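Local coordinates for protein O-succinylbenzoate synthase (Thermosynechococcus elongatus BP-1, PDB 3H7V) that catalyses the magnesium-dependent dehydration of 2-succinyl-6-hydroxy-2,4-cyclohexadiene-1-carboxylate to 2-succinylbenzoate, a step in phylloquinone biosynthesis, at residues 135-140 / 164-169; 159-164 / 189-194; 193-198 / 216-221; 240-245 / 264-269. All coordinates share one frame; numbering follows the deposited sequence.

Contact 1 (135-140 / 164-169). With MG (magnesium ion), chain B.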
# COMPACT_ATOMS: atom_id res chain seq x y z
N TRP A 135 -4.69 -13.88 -3.41
CA TRP A 135 -4.77 -14.49 -4.73
C TRP A 135 -5.53 -13.60 -5.69
O TRP A 135 -6.59 -13.06 -5.36
CB TRP A 135 -5.44 -15.87 -4.60
CG TRP A 135 -5.60 -16.61 -5.89
CD1 TRP A 135 -4.66 -16.77 -6.86
CD2 TRP A 135 -6.75 -17.35 -6.31
NE1 TRP A 135 -5.15 -17.56 -7.87
CE2 TRP A 135 -6.43 -17.93 -7.56
CE3 TRP A 135 -8.02 -17.57 -5.76
CZ2 TRP A 135 -7.34 -18.73 -8.27
CZ3 TRP A 135 -8.92 -18.37 -6.47
CH2 TRP A 135 -8.58 -18.93 -7.71
N LYS A 136 -4.97 -13.44 -6.88
CA LYS A 136 -5.57 -12.62 -7.93
C LYS A 136 -6.71 -13.38 -8.61
O LYS A 136 -6.53 -14.51 -9.08
CB LYS A 136 -4.49 -12.26 -8.96
CG LYS A 136 -4.96 -11.38 -10.10
CD LYS A 136 -3.79 -11.05 -11.01
CE LYS A 136 -4.18 -10.10 -12.12
NZ LYS A 136 -3.03 -9.86 -13.04
N VAL A 137 -7.88 -12.75 -8.66
CA VAL A 137 -9.04 -13.36 -9.30
C VAL A 137 -9.61 -12.42 -10.36
O VAL A 137 -9.17 -11.28 -10.50
CB VAL A 137 -10.15 -13.72 -8.28
CG1 VAL A 137 -9.65 -14.83 -7.36
CG2 VAL A 137 -10.53 -12.49 -7.46
N GLY A 138 -10.60 -12.91 -11.11
CA GLY A 138 -11.19 -12.10 -12.16
C GLY A 138 -10.39 -12.23 -13.45
O GLY A 138 -10.54 -11.44 -14.37
N VAL A 139 -9.52 -13.25 -13.49
CA VAL A 139 -8.69 -13.50 -14.66
C VAL A 139 -9.30 -14.61 -15.51
O VAL A 139 -9.37 -14.49 -16.74
CB VAL A 139 -7.26 -13.90 -14.24
CG1 VAL A 139 -6.43 -14.26 -15.47
CG2 VAL A 139 -6.61 -12.75 -13.49
N MSE A 140 -9.73 -15.68 -14.86
CA MSE A 140 -10.37 -16.80 -15.56
C MSE A 140 -11.87 -16.65 -15.31
O MSE A 140 -12.30 -15.67 -14.70
CB MSE A 140 -9.90 -18.13 -15.00
CG MSE A 140 -8.41 -18.37 -15.10
SE MSE A 140 -7.96 -20.03 -14.25
CE MSE A 140 -8.33 -19.49 -12.43
N LEU A 164 -8.73 -12.25 -1.52
CA LEU A 164 -8.94 -12.40 -2.96
C LEU A 164 -8.91 -11.00 -3.53
O LEU A 164 -9.58 -10.11 -3.03
CB LEU A 164 -10.31 -13.04 -3.23
CG LEU A 164 -10.59 -14.40 -2.59
CD1 LEU A 164 -11.96 -14.89 -3.05
CD2 LEU A 164 -9.51 -15.41 -2.99
N ASP A 165 -8.12 -10.79 -4.58
CA ASP A 165 -8.05 -9.45 -5.16
C ASP A 165 -8.57 -9.47 -6.59
O ASP A 165 -7.95 -10.07 -7.48
CB ASP A 165 -6.62 -8.92 -5.14
CG ASP A 165 -6.55 -7.42 -5.32
OD1 ASP A 165 -7.49 -6.86 -5.93
OD2 ASP A 165 -5.57 -6.79 -4.87
N ALA A 166 -9.70 -8.83 -6.82
CA ALA A 166 -10.29 -8.78 -8.15
C ALA A 166 -9.79 -7.58 -8.97
O ALA A 166 -10.09 -7.47 -10.15
CB ALA A 166 -11.81 -8.73 -8.05
N ASN A 167 -9.02 -6.70 -8.33
CA ASN A 167 -8.48 -5.51 -8.99
C ASN A 167 -9.55 -4.72 -9.74
O ASN A 167 -9.28 -4.12 -10.79
CB ASN A 167 -7.37 -5.91 -9.97
CG ASN A 167 -6.20 -6.60 -9.27
OD1 ASN A 167 -6.06 -7.82 -9.34
ND2 ASN A 167 -5.37 -5.82 -8.59
N GLY A 168 -10.76 -4.71 -9.18
CA GLY A 168 -11.88 -3.99 -9.77
C GLY A 168 -12.28 -4.48 -11.15
O GLY A 168 -12.84 -3.72 -11.94
N SER A 169 -12.03 -5.75 -11.43
CA SER A 169 -12.33 -6.31 -12.75
C SER A 169 -13.69 -6.96 -12.93
O SER A 169 -14.08 -7.27 -14.06
CB SER A 169 -11.24 -7.32 -13.14
OG SER A 169 -11.31 -8.49 -12.36
MG MG B . -5.31 -4.69 -4.45
O HOH W 1 -7.42 -9.37 -11.18
O HOH W 2 -12.85 -10.13 -14.58
O HOH W 3 -7.27 -4.39 -5.10
O HOH W 4 -4.73 -4.16 -6.40
O HOH W 5 -3.20 -5.12 -4.19
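With its CG anti to the backbone N (chi1 179°), W135 sets its indole across L164 at a slant, whose CG instead turns beside its own backbone N (chi1 -57°), and CD2 of L164 arrives at the ring edge, 3.8 Å from W135 CE3. V137 CG1 lies over one face of the same indole, while V137 CG2 rests on A166 CB at 4.0 Å. The two strands run parallel: D165 N donates to W135 O at 2.8 Å, and V137 N returns to D165 O at 2.9 Å from above the carbonyl plane. On the other side of the sheet, the fully extended K136 passes N167 at about a right angle, CG 3.8 Å from N167 OD1. Water 1 lies within hydrogen-bonding distance of V137 O and N167 OD1, with more acceptors in reach than protons. D165 OD2 binds the magnesium at 2.2 Å; its OD1 accepts from N167 N at 2.9 Å, an Asx turn that steadies the carboxylate, and also accepts a hydrogen bond from metal-bound water 3. K136 is the predicted proton donor. Lysine and metal ligand at the C-terminal ends of adjacent parallel strands are the hallmark of the enolase-superfamily barrel active site.

Contact 2 (159-164 / 189-194). With MG (magnesium ion), chain B.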
# COMPACT_ATOMS: atom_id res chain seq x y z
N GLY A 159 -5.17 -22.31 10.13
CA GLY A 159 -4.61 -21.03 10.52
C GLY A 159 -4.32 -20.11 9.35
O GLY A 159 -4.02 -18.93 9.54
N ALA A 160 -4.41 -20.63 8.13
CA ALA A 160 -4.16 -19.81 6.95
C ALA A 160 -5.27 -18.77 6.78
O ALA A 160 -6.42 -19.00 7.16
CB ALA A 160 -4.08 -20.69 5.70
N LYS A 161 -4.90 -17.62 6.23
CA LYS A 161 -5.83 -16.53 5.97
C LYS A 161 -5.67 -16.20 4.50
O LYS A 161 -4.56 -16.09 4.00
CB LYS A 161 -5.50 -15.33 6.85
CG LYS A 161 -5.75 -15.58 8.33
CD LYS A 161 -5.39 -14.39 9.21
CE LYS A 161 -3.88 -14.22 9.35
NZ LYS A 161 -3.52 -13.21 10.39
N LEU A 162 -6.79 -16.03 3.80
CA LEU A 162 -6.73 -15.75 2.37
C LEU A 162 -7.52 -14.53 1.92
O LEU A 162 -8.68 -14.36 2.30
CB LEU A 162 -7.24 -16.98 1.60
CG LEU A 162 -7.31 -16.87 0.07
CD1 LEU A 162 -5.91 -16.75 -0.51
CD2 LEU A 162 -8.01 -18.11 -0.48
N ARG A 163 -6.88 -13.70 1.11
CA ARG A 163 -7.51 -12.51 0.56
C ARG A 163 -7.66 -12.77 -0.93
O ARG A 163 -6.82 -13.44 -1.53
CB ARG A 163 -6.62 -11.28 0.75
CG ARG A 163 -6.36 -10.93 2.20
CD ARG A 163 -5.21 -9.96 2.35
NE ARG A 163 -4.98 -9.66 3.76
CZ ARG A 163 -3.96 -8.95 4.22
NH1 ARG A 163 -3.05 -8.44 3.40
NH2 ARG A 163 -3.84 -8.76 5.53
N LEU A 164 -8.73 -12.25 -1.52
CA LEU A 164 -8.94 -12.40 -2.96
C LEU A 164 -8.91 -11.00 -3.53
O LEU A 164 -9.58 -10.11 -3.03
CB LEU A 164 -10.31 -13.04 -3.23
CG LEU A 164 -10.59 -14.40 -2.59
CD1 LEU A 164 -11.96 -14.89 -3.05
CD2 LEU A 164 -9.51 -15.41 -2.99
N LYS A 189 -11.43 -19.00 6.42
CA LYS A 189 -10.10 -18.62 5.96
C LYS A 189 -10.10 -17.40 5.05
O LYS A 189 -9.04 -16.83 4.79
CB LYS A 189 -9.43 -19.80 5.24
CG LYS A 189 -8.98 -20.93 6.16
CD LYS A 189 -8.41 -22.10 5.36
CE LYS A 189 -7.91 -23.20 6.29
NZ LYS A 189 -7.50 -24.42 5.56
N ILE A 190 -11.27 -16.99 4.55
CA ILE A 190 -11.36 -15.82 3.67
C ILE A 190 -11.38 -14.53 4.49
O ILE A 190 -12.37 -14.23 5.16
CB ILE A 190 -12.63 -15.85 2.79
CG1 ILE A 190 -12.63 -17.07 1.86
CG2 ILE A 190 -12.72 -14.57 1.97
CD1 ILE A 190 -11.57 -17.03 0.77
N GLU A 191 -10.29 -13.76 4.43
CA GLU A 191 -10.21 -12.52 5.19
C GLU A 191 -11.08 -11.44 4.55
O GLU A 191 -11.82 -10.74 5.24
CB GLU A 191 -8.76 -12.04 5.28
CG GLU A 191 -8.55 -10.92 6.30
CD GLU A 191 -7.11 -10.79 6.74
OE1 GLU A 191 -6.27 -10.36 5.93
OE2 GLU A 191 -6.82 -11.11 7.91
N TYR A 192 -10.99 -11.31 3.23
CA TYR A 192 -11.80 -10.33 2.50
C TYR A 192 -11.58 -10.41 1.01
O TYR A 192 -10.66 -11.09 0.54
CB TYR A 192 -11.50 -8.90 2.98
CG TYR A 192 -10.07 -8.40 2.81
CD1 TYR A 192 -9.29 -8.09 3.93
CD2 TYR A 192 -9.52 -8.17 1.54
CE1 TYR A 192 -8.00 -7.56 3.79
CE2 TYR A 192 -8.23 -7.65 1.40
CZ TYR A 192 -7.48 -7.34 2.53
OH TYR A 192 -6.22 -6.80 2.38
N VAL A 193 -12.45 -9.74 0.27
CA VAL A 193 -12.32 -9.66 -1.18
C VAL A 193 -11.90 -8.22 -1.42
O VAL A 193 -12.58 -7.29 -1.00
CB VAL A 193 -13.66 -9.93 -1.91
CG1 VAL A 193 -13.49 -9.65 -3.39
CG2 VAL A 193 -14.07 -11.38 -1.70
N GLU A 194 -10.75 -8.04 -2.06
CA GLU A 194 -10.22 -6.71 -2.32
C GLU A 194 -10.72 -6.14 -3.65
O GLU A 194 -10.61 -6.79 -4.69
CB GLU A 194 -8.68 -6.77 -2.32
CG GLU A 194 -7.98 -5.43 -2.09
CD GLU A 194 -6.49 -5.60 -1.78
OE1 GLU A 194 -6.15 -6.11 -0.69
OE2 GLU A 194 -5.66 -5.21 -2.62
MG MG B . -5.31 -4.69 -4.45
O HOH W 6 -3.67 -11.00 8.05
O HOH W 7 -5.64 -10.86 10.05
O HOH W 3 -7.27 -4.39 -5.10
O HOH W 4 -4.73 -4.16 -6.40
O HOH W 5 -3.20 -5.12 -4.19
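E191 OE1 is gripped by two nitrogens of R163, which comes side-on: NE at 2.6 Å and NH2 at 2.9 Å, both with the oxygen in the guanidinium plane. This salt bridge spans neighbouring parallel strands of the enolase-type barrel, joined through helix 172-185 in a beta-alpha-beta unit. NE meets the oxygen nearly along its C-O bond, and the carboxylate is twisted 31° from the guanidinium. R163 NH2 also reaches A293 O, so this nitrogen has a second acceptor. Y192 OH lies over one face of the guanidinium, toward its rim; ring and guanidinium planes are only 12° apart, and R163 CG sits over the ring, 3.9 Å from its centroid. Y192 gets there with its CG wedged between backbone N and carbonyl carbon (chi1 60°). Farther out, waters 6 and 7 bridge K161 NZ and E191 OE2, the bond of water 6 to NZ being weak.

On the face opposite R163 and Y192, L162 and I190 run next to each other in the same direction, L162 CD2 3.9 Å from I190 CD1. The backbones are laced at both ends, L162 N to K189 O at one and E194 N to L164 O, 2.6 Å, at the other. E194 extends to the magnesium, OE2 binding it at 1.9 Å, while Y192 OH donates to E194 OE1 at 3.1 Å, nearly along the C-O bond.

Contact 3 (193-198 / 216-221). With MG (magnesium ion), chain B.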
# COMPACT_ATOMS: atom_id res chain seq x y z
N VAL A 193 -12.45 -9.74 0.27
CA VAL A 193 -12.32 -9.66 -1.18
C VAL A 193 -11.90 -8.22 -1.42
O VAL A 193 -12.58 -7.29 -1.00
CB VAL A 193 -13.66 -9.93 -1.91
CG1 VAL A 193 -13.49 -9.65 -3.39
CG2 VAL A 193 -14.07 -11.38 -1.70
N GLU A 194 -10.75 -8.04 -2.06
CA GLU A 194 -10.22 -6.71 -2.32
C GLU A 194 -10.72 -6.14 -3.65
O GLU A 194 -10.61 -6.79 -4.69
CB GLU A 194 -8.68 -6.77 -2.32
CG GLU A 194 -7.98 -5.43 -2.09
CD GLU A 194 -6.49 -5.60 -1.78
OE1 GLU A 194 -6.15 -6.11 -0.69
OE2 GLU A 194 -5.66 -5.21 -2.62
N GLN A 195 -11.28 -4.93 -3.59
CA GLN A 195 -11.79 -4.21 -4.75
C GLN A 195 -12.57 -5.07 -5.76
O GLN A 195 -12.13 -5.26 -6.90
CB GLN A 195 -10.63 -3.50 -5.46
CG GLN A 195 -11.02 -2.31 -6.33
CD GLN A 195 -11.45 -1.10 -5.52
OE1 GLN A 195 -10.79 -0.71 -4.55
NE2 GLN A 195 -12.56 -0.49 -5.92
N PRO A 196 -13.74 -5.58 -5.37
CA PRO A 196 -14.51 -6.41 -6.31
C PRO A 196 -14.97 -5.66 -7.56
O PRO A 196 -15.05 -6.23 -8.64
CB PRO A 196 -15.68 -6.91 -5.46
CG PRO A 196 -15.84 -5.82 -4.42
CD PRO A 196 -14.41 -5.51 -4.06
N LEU A 197 -15.26 -4.37 -7.40
CA LEU A 197 -15.72 -3.54 -8.52
C LEU A 197 -14.79 -2.35 -8.72
O LEU A 197 -14.05 -1.97 -7.81
CB LEU A 197 -17.13 -3.02 -8.24
CG LEU A 197 -18.23 -4.05 -7.98
CD1 LEU A 197 -19.49 -3.33 -7.52
CD2 LEU A 197 -18.50 -4.84 -9.24
N PRO A 198 -14.82 -1.74 -9.92
CA PRO A 198 -13.96 -0.58 -10.17
C PRO A 198 -14.42 0.60 -9.31
O PRO A 198 -15.59 0.69 -8.93
CB PRO A 198 -14.12 -0.35 -11.67
CG PRO A 198 -15.52 -0.83 -11.93
CD PRO A 198 -15.60 -2.10 -11.12
N ILE A 216 -15.27 -6.87 2.57
CA ILE A 216 -14.74 -6.26 1.36
C ILE A 216 -13.70 -5.20 1.72
O ILE A 216 -13.85 -4.49 2.72
CB ILE A 216 -15.87 -5.60 0.53
CG1 ILE A 216 -16.92 -6.66 0.17
CG2 ILE A 216 -15.31 -4.95 -0.73
CD1 ILE A 216 -18.08 -6.12 -0.65
N ALA A 217 -12.65 -5.11 0.92
CA ALA A 217 -11.60 -4.13 1.15
C ALA A 217 -11.45 -3.19 -0.03
O ALA A 217 -11.52 -3.60 -1.19
CB ALA A 217 -10.26 -4.83 1.41
N LEU A 218 -11.25 -1.91 0.27
CA LEU A 218 -11.05 -0.91 -0.77
C LEU A 218 -9.55 -0.75 -0.96
O LEU A 218 -8.80 -0.67 0.01
CB LEU A 218 -11.66 0.43 -0.36
CG LEU A 218 -13.17 0.42 -0.17
CD1 LEU A 218 -13.61 1.76 0.38
CD2 LEU A 218 -13.86 0.13 -1.50
N ASP A 219 -9.11 -0.70 -2.22
CA ASP A 219 -7.69 -0.54 -2.51
C ASP A 219 -7.58 0.57 -3.55
O ASP A 219 -7.24 1.70 -3.23
CB ASP A 219 -7.10 -1.85 -3.04
CG ASP A 219 -5.61 -1.76 -3.34
OD1 ASP A 219 -5.00 -0.72 -3.05
OD2 ASP A 219 -5.05 -2.75 -3.87
N GLU A 220 -7.90 0.24 -4.80
CA GLU A 220 -7.86 1.22 -5.88
C GLU A 220 -8.74 2.43 -5.55
O GLU A 220 -8.46 3.56 -5.98
CB GLU A 220 -8.33 0.58 -7.19
CG GLU A 220 -7.28 -0.29 -7.89
CD GLU A 220 -7.18 -1.71 -7.35
OE1 GLU A 220 -7.82 -2.02 -6.33
OE2 GLU A 220 -6.46 -2.52 -7.97
N SER A 221 -9.80 2.19 -4.77
CA SER A 221 -10.72 3.26 -4.37
C SER A 221 -10.16 4.22 -3.33
O SER A 221 -10.66 5.34 -3.19
CB SER A 221 -12.02 2.66 -3.80
OG SER A 221 -12.83 2.12 -4.82
MG MG B . -5.31 -4.69 -4.45
O HOH W 3 -7.27 -4.39 -5.10
O HOH W 4 -4.73 -4.16 -6.40
O HOH W 5 -3.20 -5.12 -4.19
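I216 starts the pairing by pushing CG2 against P196 CD at 3.5 Å, a tight fit for two carbons, the side chains crossing at a slant. A217 follows with the backbone ladder: its N donates to V193 O, and its O receives Q195 N at 2.8 Å in a nearly straight bond. Its methyl packs near E194 CG, on the face of the sheet that carries the metal ligand. L218 turns its side chain away from 193-198, and its CA passes Q195 OE1.

At D219 the chain leaves the strand and the carboxylate takes up the metal. D219 OD2 binds magnesium at 2.0 Å and lies 2.8 Å from E194 OE2; the cation they share presumably offsets their repulsion, and their carboxylate planes stand 87° apart. The other oxygen, D219 OD1, forms a salt bridge with K243. Ligands carried at the ends of successive parallel strands, here joined through helix 202-211, are the arrangement of the enolase-superfamily barrel, and D165 supplies the third carboxylate.

D219 N also donates to Q195 OE1 at 2.9 Å, nearly along the C=O bond. E220 bends back at chi2 (83°), bringing OE1 within 3.2 Å of Q195 CG; OE1 and OE2 accept from metal-bound waters 3 and 4, a second-shell grip on the coordination sphere. S221 closes the run on the same amide: its N reaches Q195 OE1 from above the carbonyl plane, and its OG accepts from Q195 NE2 at 2.8 Å. That nitrogen donates to L197 O as well, which lies close to the amide plane.

Contact 4 (240-245 / 264-269)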
# COMPACT_ATOMS: atom_id res chain seq x y z
N PHE A 240 -9.85 -1.00 4.65
CA PHE A 240 -9.20 0.06 3.88
C PHE A 240 -7.76 -0.37 3.68
O PHE A 240 -7.06 -0.63 4.66
CB PHE A 240 -9.16 1.38 4.66
CG PHE A 240 -10.51 2.00 4.92
CD1 PHE A 240 -11.05 2.92 4.03
CD2 PHE A 240 -11.21 1.69 6.07
CE1 PHE A 240 -12.28 3.53 4.29
CE2 PHE A 240 -12.44 2.29 6.35
CZ PHE A 240 -12.97 3.21 5.45
N VAL A 241 -7.32 -0.47 2.43
CA VAL A 241 -5.93 -0.82 2.16
C VAL A 241 -5.20 0.51 2.05
O VAL A 241 -5.39 1.26 1.09
CB VAL A 241 -5.80 -1.63 0.85
CG1 VAL A 241 -4.33 -1.85 0.51
CG2 VAL A 241 -6.51 -2.97 1.01
N ILE A 242 -4.38 0.82 3.05
CA ILE A 242 -3.66 2.08 3.09
C ILE A 242 -2.26 2.00 2.49
O ILE A 242 -1.43 1.21 2.94
CB ILE A 242 -3.51 2.59 4.55
CG1 ILE A 242 -4.88 2.72 5.22
CG2 ILE A 242 -2.76 3.93 4.56
CD1 ILE A 242 -5.82 3.74 4.57
N LYS A 243 -2.00 2.81 1.47
CA LYS A 243 -0.66 2.89 0.87
C LYS A 243 -0.11 4.17 1.48
O LYS A 243 -0.29 5.26 0.93
CB LYS A 243 -0.75 3.01 -0.65
CG LYS A 243 -0.99 1.69 -1.38
CD LYS A 243 -2.42 1.17 -1.18
CE LYS A 243 -3.45 2.12 -1.79
NZ LYS A 243 -4.84 1.61 -1.62
N THR A 244 0.56 4.03 2.62
CA THR A 244 1.09 5.17 3.35
C THR A 244 1.93 6.15 2.53
O THR A 244 1.82 7.36 2.71
CB THR A 244 1.88 4.68 4.58
OG1 THR A 244 1.03 3.83 5.36
CG2 THR A 244 2.33 5.85 5.44
N ALA A 245 2.77 5.64 1.63
CA ALA A 245 3.61 6.50 0.81
C ALA A 245 2.84 7.41 -0.15
O ALA A 245 3.38 8.41 -0.62
CB ALA A 245 4.61 5.65 0.03
N GLN A 264 -8.75 -1.65 13.43
CA GLN A 264 -8.87 -3.04 13.03
C GLN A 264 -9.23 -3.22 11.56
O GLN A 264 -9.03 -4.29 11.00
CB GLN A 264 -9.90 -3.74 13.93
CG GLN A 264 -10.00 -5.26 13.77
CD GLN A 264 -10.89 -5.68 12.62
OE1 GLN A 264 -11.80 -4.95 12.24
NE2 GLN A 264 -10.63 -6.86 12.08
N ARG A 265 -9.75 -2.17 10.93
CA ARG A 265 -10.13 -2.25 9.53
C ARG A 265 -9.03 -1.82 8.56
O ARG A 265 -9.27 -1.72 7.36
CB ARG A 265 -11.38 -1.41 9.26
CG ARG A 265 -12.66 -1.97 9.87
CD ARG A 265 -12.91 -3.41 9.45
NE ARG A 265 -14.32 -3.78 9.59
CZ ARG A 265 -14.76 -5.01 9.80
NH1 ARG A 265 -13.91 -6.02 9.90
NH2 ARG A 265 -16.07 -5.24 9.90
N LEU A 266 -7.83 -1.57 9.06
CA LEU A 266 -6.74 -1.15 8.20
C LEU A 266 -5.77 -2.26 7.83
O LEU A 266 -5.48 -3.15 8.63
CB LEU A 266 -5.92 -0.04 8.86
CG LEU A 266 -6.64 1.24 9.31
CD1 LEU A 266 -5.60 2.23 9.83
CD2 LEU A 266 -7.41 1.84 8.14
N VAL A 267 -5.29 -2.19 6.59
CA VAL A 267 -4.29 -3.12 6.07
C VAL A 267 -3.29 -2.19 5.39
O VAL A 267 -3.65 -1.42 4.50
CB VAL A 267 -4.87 -4.08 5.02
CG1 VAL A 267 -3.76 -4.98 4.47
CG2 VAL A 267 -5.97 -4.93 5.65
N PHE A 268 -2.04 -2.23 5.84
CA PHE A 268 -1.00 -1.37 5.27
C PHE A 268 -0.30 -2.09 4.13
O PHE A 268 0.23 -3.18 4.31
CB PHE A 268 -0.01 -0.97 6.36
CG PHE A 268 -0.60 -0.06 7.41
CD1 PHE A 268 -0.65 1.31 7.21
CD2 PHE A 268 -1.15 -0.59 8.57
CE1 PHE A 268 -1.25 2.15 8.15
CE2 PHE A 268 -1.75 0.24 9.52
CZ PHE A 268 -1.80 1.62 9.30
N SER A 269 -0.30 -1.47 2.95
CA SER A 269 0.31 -2.10 1.80
C SER A 269 1.31 -1.24 1.04
O SER A 269 1.41 -0.03 1.24
CB SER A 269 -0.79 -2.58 0.85
OG SER A 269 -1.59 -3.55 1.51
O HOH W 8 1.41 1.42 3.69
O HOH W 9 2.84 2.71 0.63
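F240, I242, L266 and F268 share one face of the two parallel strands, and L266 CD2 fits between the first two, 3.9 Å from F240 CB and 4.0 Å from I242 CG1. These are the sixth and seventh strands of the sheet that forms the enolase-type barrel, and this face looks outward to the surrounding helices: F240 and I242 meet V228 of helix 225-233, F268 meets L285 of helix 275-288. I242 and L266 cross at a slant. I242 CB comes to 4.1 Å from F268 CD1, and T244 OG1 sits at the edge of that phenyl ring, near its plane, at 3.5 Å from CD1. W288 meets the F268 ring with its own plane almost parallel.

The opposite face turns to the barrel interior. There V241 CG1 touches S269 OG at 3.4 Å, and V267 approaches Y192. Four backbone bonds join the strands, from F240 N to R265 O through to S269 N, which donates to I242 O; farther along, water 8 bridges I242 O, T244 N and S269 O.

K243, the predicted proton acceptor, bends at chi2 and chi3 (71° and 64°), which curls its chain back along its own strand. Its NZ, which also meets D219 OD1 and V222 O, reaches V241 O at 2.8 Å from above the carbonyl plane.

Overall arrangement
All four contacts lie in one seven-stranded parallel sheet, the barrel of the enolase-type C-terminal domain. Contacts 1, 2 and 3 join successive neighbours, 132-136 to 161-165 to 190-194 to 216-218, and overlap: contacts 1 and 2 share L164, contacts 2 and 3 share V193 and E194. Contact 4 pairs 239-242 with 266-268; its centre is about 12 Å from that of contact 3 and about 19 Å from that of contact 1. L218 O to V241 N stitches contacts 3 and 4 together. One magnesium ion touches contacts 1 to 3, while the predicted acid and base lysines stand in contacts 1 and 4, placing the metal between them.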